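Local coordinates for uncharacterized protein DUF849 with a TIM barrel fold (PDB 3E49) that probably cleaves beta-keto acids such as 3-keto-5-aminohexanoate, using a zinc ion bound in a TIM barrel, at residues 166-171 against 190-195. Sequence-based numbering, arbitrary orientation.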
ATOM      1  N   GLY A 166     -28.355  17.598  17.948  1.00 32.48           N
ATOM      2  CA  GLY A 166     -27.083  18.321  17.772  1.00 31.86           C
ATOM      3  C   GLY A 166     -25.820  17.521  18.136  1.00 32.35           C
ATOM      4  O   GLY A 166     -24.698  18.037  18.075  1.00 32.88           O
ATOM      5  N   THR A 167     -26.009  16.256  18.511  1.00 31.55           N
ATOM      6  CA  THR A 167     -24.902  15.385  18.888  1.00 30.79           C
ATOM      7  C   THR A 167     -24.179  14.952  17.633  1.00 29.06           C
ATOM      8  O   THR A 167     -24.821  14.607  16.648  1.00 29.09           O
ATOM      9  CB  THR A 167     -25.411  14.143  19.630  1.00 31.27           C
ATOM     10  OG1 THR A 167     -26.002  14.537  20.881  1.00 30.66           O
ATOM     11  CG2 THR A 167     -24.249  13.126  19.865  1.00 29.86           C
ATOM     12  N   ARG A 168     -22.846  15.032  17.656  1.00 28.70           N
ATOM     13  CA  ARG A 168     -22.031  14.611  16.532  1.00 27.31           C
ATOM     14  C   ARG A 168     -21.294  13.364  16.956  1.00 26.09           C
ATOM     15  O   ARG A 168     -21.258  13.021  18.128  1.00 25.66           O
ATOM     16  CB  ARG A 168     -21.137  15.722  16.022  1.00 29.17           C
ATOM     17  CG  ARG A 168     -22.001  16.851  15.397  1.00 30.29           C
ATOM     18  CD  ARG A 168     -21.229  18.043  14.901  1.00 31.68           C
ATOM     19  NE  ARG A 168     -20.312  17.636  13.869  1.00 33.79           N
ATOM     20  CZ  ARG A 168     -20.634  17.397  12.607  1.00 34.37           C
ATOM     21  NH1 ARG A 168     -21.868  17.546  12.156  1.00 33.34           N
ATOM     22  NH2 ARG A 168     -19.683  16.997  11.782  1.00 34.04           N
ATOM     23  N   PHE A 169     -20.734  12.665  16.004  1.00 25.82           N
ATOM     24  CA  PHE A 169     -20.210  11.337  16.330  1.00 26.22           C
ATOM     25  C   PHE A 169     -18.747  11.095  16.165  1.00 27.64           C
ATOM     26  O   PHE A 169     -18.107  11.649  15.280  1.00 26.19           O
ATOM     27  CB  PHE A 169     -20.940  10.311  15.486  1.00 28.38           C
ATOM     28  CG  PHE A 169     -22.435  10.364  15.644  1.00 32.47           C
ATOM     29  CD1 PHE A 169     -23.053   9.742  16.712  1.00 34.88           C
ATOM     30  CD2 PHE A 169     -23.217  11.072  14.732  1.00 34.87           C
ATOM     31  CE1 PHE A 169     -24.437   9.809  16.860  1.00 37.72           C
ATOM     32  CE2 PHE A 169     -24.601  11.145  14.886  1.00 38.74           C
ATOM     33  CZ  PHE A 169     -25.206  10.514  15.939  1.00 35.38           C
ATOM     34  N   GLU A 170     -18.252  10.241  17.057  1.00 27.00           N
ATOM     35  CA  GLU A 170     -16.929   9.662  16.961  1.00 29.45           C
ATOM     36  C   GLU A 170     -17.257   8.331  16.280  1.00 28.33           C
ATOM     37  O   GLU A 170     -17.784   7.423  16.929  1.00 28.56           O
ATOM     38  CB  GLU A 170     -16.289   9.444  18.354  1.00 29.37           C
ATOM     39  CG  GLU A 170     -14.930   8.725  18.338  1.00 27.89           C
ATOM     40  CD  GLU A 170     -14.476   8.215  19.696  1.00 32.79           C
ATOM     41  OE1 GLU A 170     -15.302   8.113  20.619  1.00 32.13           O
ATOM     42  OE2 GLU A 170     -13.280   7.852  19.841  1.00 38.20           O
ATOM     43  N   PHE A 171     -17.008   8.243  14.964  1.00 27.03           N
ATOM     44  CA  PHE A 171     -17.277   7.044  14.199  1.00 26.33           C
ATOM     45  C   PHE A 171     -16.140   6.053  14.447  1.00 26.46           C
ATOM     46  O   PHE A 171     -14.998   6.287  14.047  1.00 25.91           O
ATOM     47  CB  PHE A 171     -17.419   7.349  12.703  1.00 26.10           C
ATOM     48  CG  PHE A 171     -18.507   8.377  12.383  1.00 20.87           C
ATOM     49  CD1 PHE A 171     -19.833   7.958  12.291  1.00 22.76           C
ATOM     50  CD2 PHE A 171     -18.180   9.686  12.105  1.00 26.64           C
ATOM     51  CE1 PHE A 171     -20.841   8.866  11.998  1.00 31.03           C
ATOM     52  CE2 PHE A 171     -19.188  10.626  11.852  1.00 23.54           C
ATOM     53  CZ  PHE A 171     -20.522  10.191  11.764  1.00 22.67           C
ATOM     54  N   LEU A 190     -26.837  11.404   5.492  1.00 35.10           N
ATOM     55  CA  LEU A 190     -27.347  11.156   6.844  1.00 34.73           C
ATOM     56  C   LEU A 190     -26.367  11.562   7.961  1.00 35.33           C
ATOM     57  O   LEU A 190     -26.676  11.475   9.145  1.00 35.58           O
ATOM     58  CB  LEU A 190     -27.813   9.697   6.967  1.00 35.52           C
ATOM     59  CG  LEU A 190     -28.994   9.391   6.058  1.00 37.85           C
ATOM     60  CD1 LEU A 190     -29.400   7.919   6.139  1.00 34.90           C
ATOM     61  CD2 LEU A 190     -30.192  10.354   6.363  1.00 34.63           C
ATOM     62  N   ALA A 191     -25.195  12.041   7.555  1.00 35.63           N
ATOM     63  CA  ALA A 191     -24.165  12.533   8.449  1.00 35.88           C
ATOM     64  C   ALA A 191     -23.541  13.704   7.695  1.00 34.18           C
ATOM     65  O   ALA A 191     -23.358  13.593   6.495  1.00 32.35           O
ATOM     66  CB  ALA A 191     -23.114  11.439   8.707  1.00 35.72           C
ATOM     67  N   THR A 192     -23.242  14.810   8.380  1.00 32.89           N
ATOM     68  CA  THR A 192     -22.625  15.958   7.753  1.00 33.64           C
ATOM     69  C   THR A 192     -21.158  16.149   8.205  1.00 33.05           C
ATOM     70  O   THR A 192     -20.792  15.829   9.333  1.00 32.20           O
ATOM     71  CB  THR A 192     -23.398  17.240   8.091  1.00 36.54           C
ATOM     72  OG1 THR A 192     -23.312  17.464   9.494  1.00 41.25           O
ATOM     73  CG2 THR A 192     -24.850  17.116   7.701  1.00 36.93           C
ATOM     74  N   PRO A 193     -20.311  16.701   7.336  1.00 34.38           N
ATOM     75  CA  PRO A 193     -18.901  16.889   7.677  1.00 34.28           C
ATOM     76  C   PRO A 193     -18.644  17.993   8.692  1.00 35.22           C
ATOM     77  O   PRO A 193     -19.478  18.871   8.841  1.00 34.45           O
ATOM     78  CB  PRO A 193     -18.257  17.236   6.319  1.00 34.78           C
ATOM     79  CG  PRO A 193     -19.348  17.863   5.545  1.00 36.89           C
ATOM     80  CD  PRO A 193     -20.610  17.144   5.961  1.00 34.65           C
ATOM     81  N   PRO A 194     -17.488  17.967   9.385  1.00 34.12           N
ATOM     82  CA  PRO A 194     -16.410  16.973   9.282  1.00 33.62           C
ATOM     83  C   PRO A 194     -16.717  15.683  10.035  1.00 31.54           C
ATOM     84  O   PRO A 194     -17.307  15.707  11.094  1.00 32.05           O
ATOM     85  CB  PRO A 194     -15.198  17.673   9.900  1.00 33.48           C
ATOM     86  CG  PRO A 194     -15.767  18.759  10.778  1.00 35.76           C
ATOM     87  CD  PRO A 194     -17.188  19.029  10.351  1.00 34.87           C
ATOM     88  N   PHE A 195     -16.285  14.561   9.498  1.00 29.35           N
ATOM     89  CA  PHE A 195     -16.546  13.278  10.138  1.00 28.61           C
ATOM     90  C   PHE A 195     -15.361  12.931  11.026  1.00 27.55           C
ATOM     91  O   PHE A 195     -14.209  12.915  10.565  1.00 27.02           O
ATOM     92  CB  PHE A 195     -16.779  12.174   9.066  1.00 27.50           C
ATOM     93  CG  PHE A 195     -17.734  12.583   7.982  1.00 27.96           C
ATOM     94  CD1 PHE A 195     -19.078  12.693   8.242  1.00 30.26           C
ATOM     95  CD2 PHE A 195     -17.283  12.919   6.719  1.00 31.23           C
ATOM     96  CE1 PHE A 195     -19.941  13.106   7.266  1.00 31.89           C
ATOM     97  CE2 PHE A 195     -18.141  13.335   5.751  1.00 29.89           C
ATOM     98  CZ  PHE A 195     -19.475  13.416   6.018  1.00 30.12           C
TER
HETATM   99  O   HOH W   1     -18.243  13.425  13.513  1.00 21.13           O
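Arg168 reaches from the start of its strand to Thr192 and Pro194 and makes all the direct hydrogen bonds between 166-171 and 190-195. Its chain bends at chi3 (61°), which presents the guanidinium end-on, with one terminal nitrogen for each of two Thr192 atoms. NH1 donates to Thr192 OG1 at 3.0 Å, almost in the guanidinium plane, while NH2 gives a 2.9 Å bond to Thr192 O, somewhat out of that plane. NH2 also lies 2.8 Å from Pro194 O, but the bond is weak, bent to 122° at the hydrogen. Thr192 O sits on the edge between NH1 and NH2, and Pro194 O beyond the tip of NH2; the Pro193-Pro194 peptide is cis. Arg168 NE is taken by the carbonyl of Leu301, so this group also ties in the C-terminal part of the chain.

Deeper in, the contact is apolar. Phe171 CE2 meets Phe195 CB at 4.0 Å, at the edge of the Phe195 ring, and Phe171 CZ touches Ala191 CB at 4.2 Å. Leu159 and Leu182, from helices 152-163 and 176-187, also pack on Phe171.

The backbone of Phe171 bonds to that of Phe196, where strands 168-173 and 195-201 pair in parallel. Helix 176-187 connects them, so the contact joins the start of the first to the loop entering the second, in a beta-alpha-beta crossover of the TIM barrel.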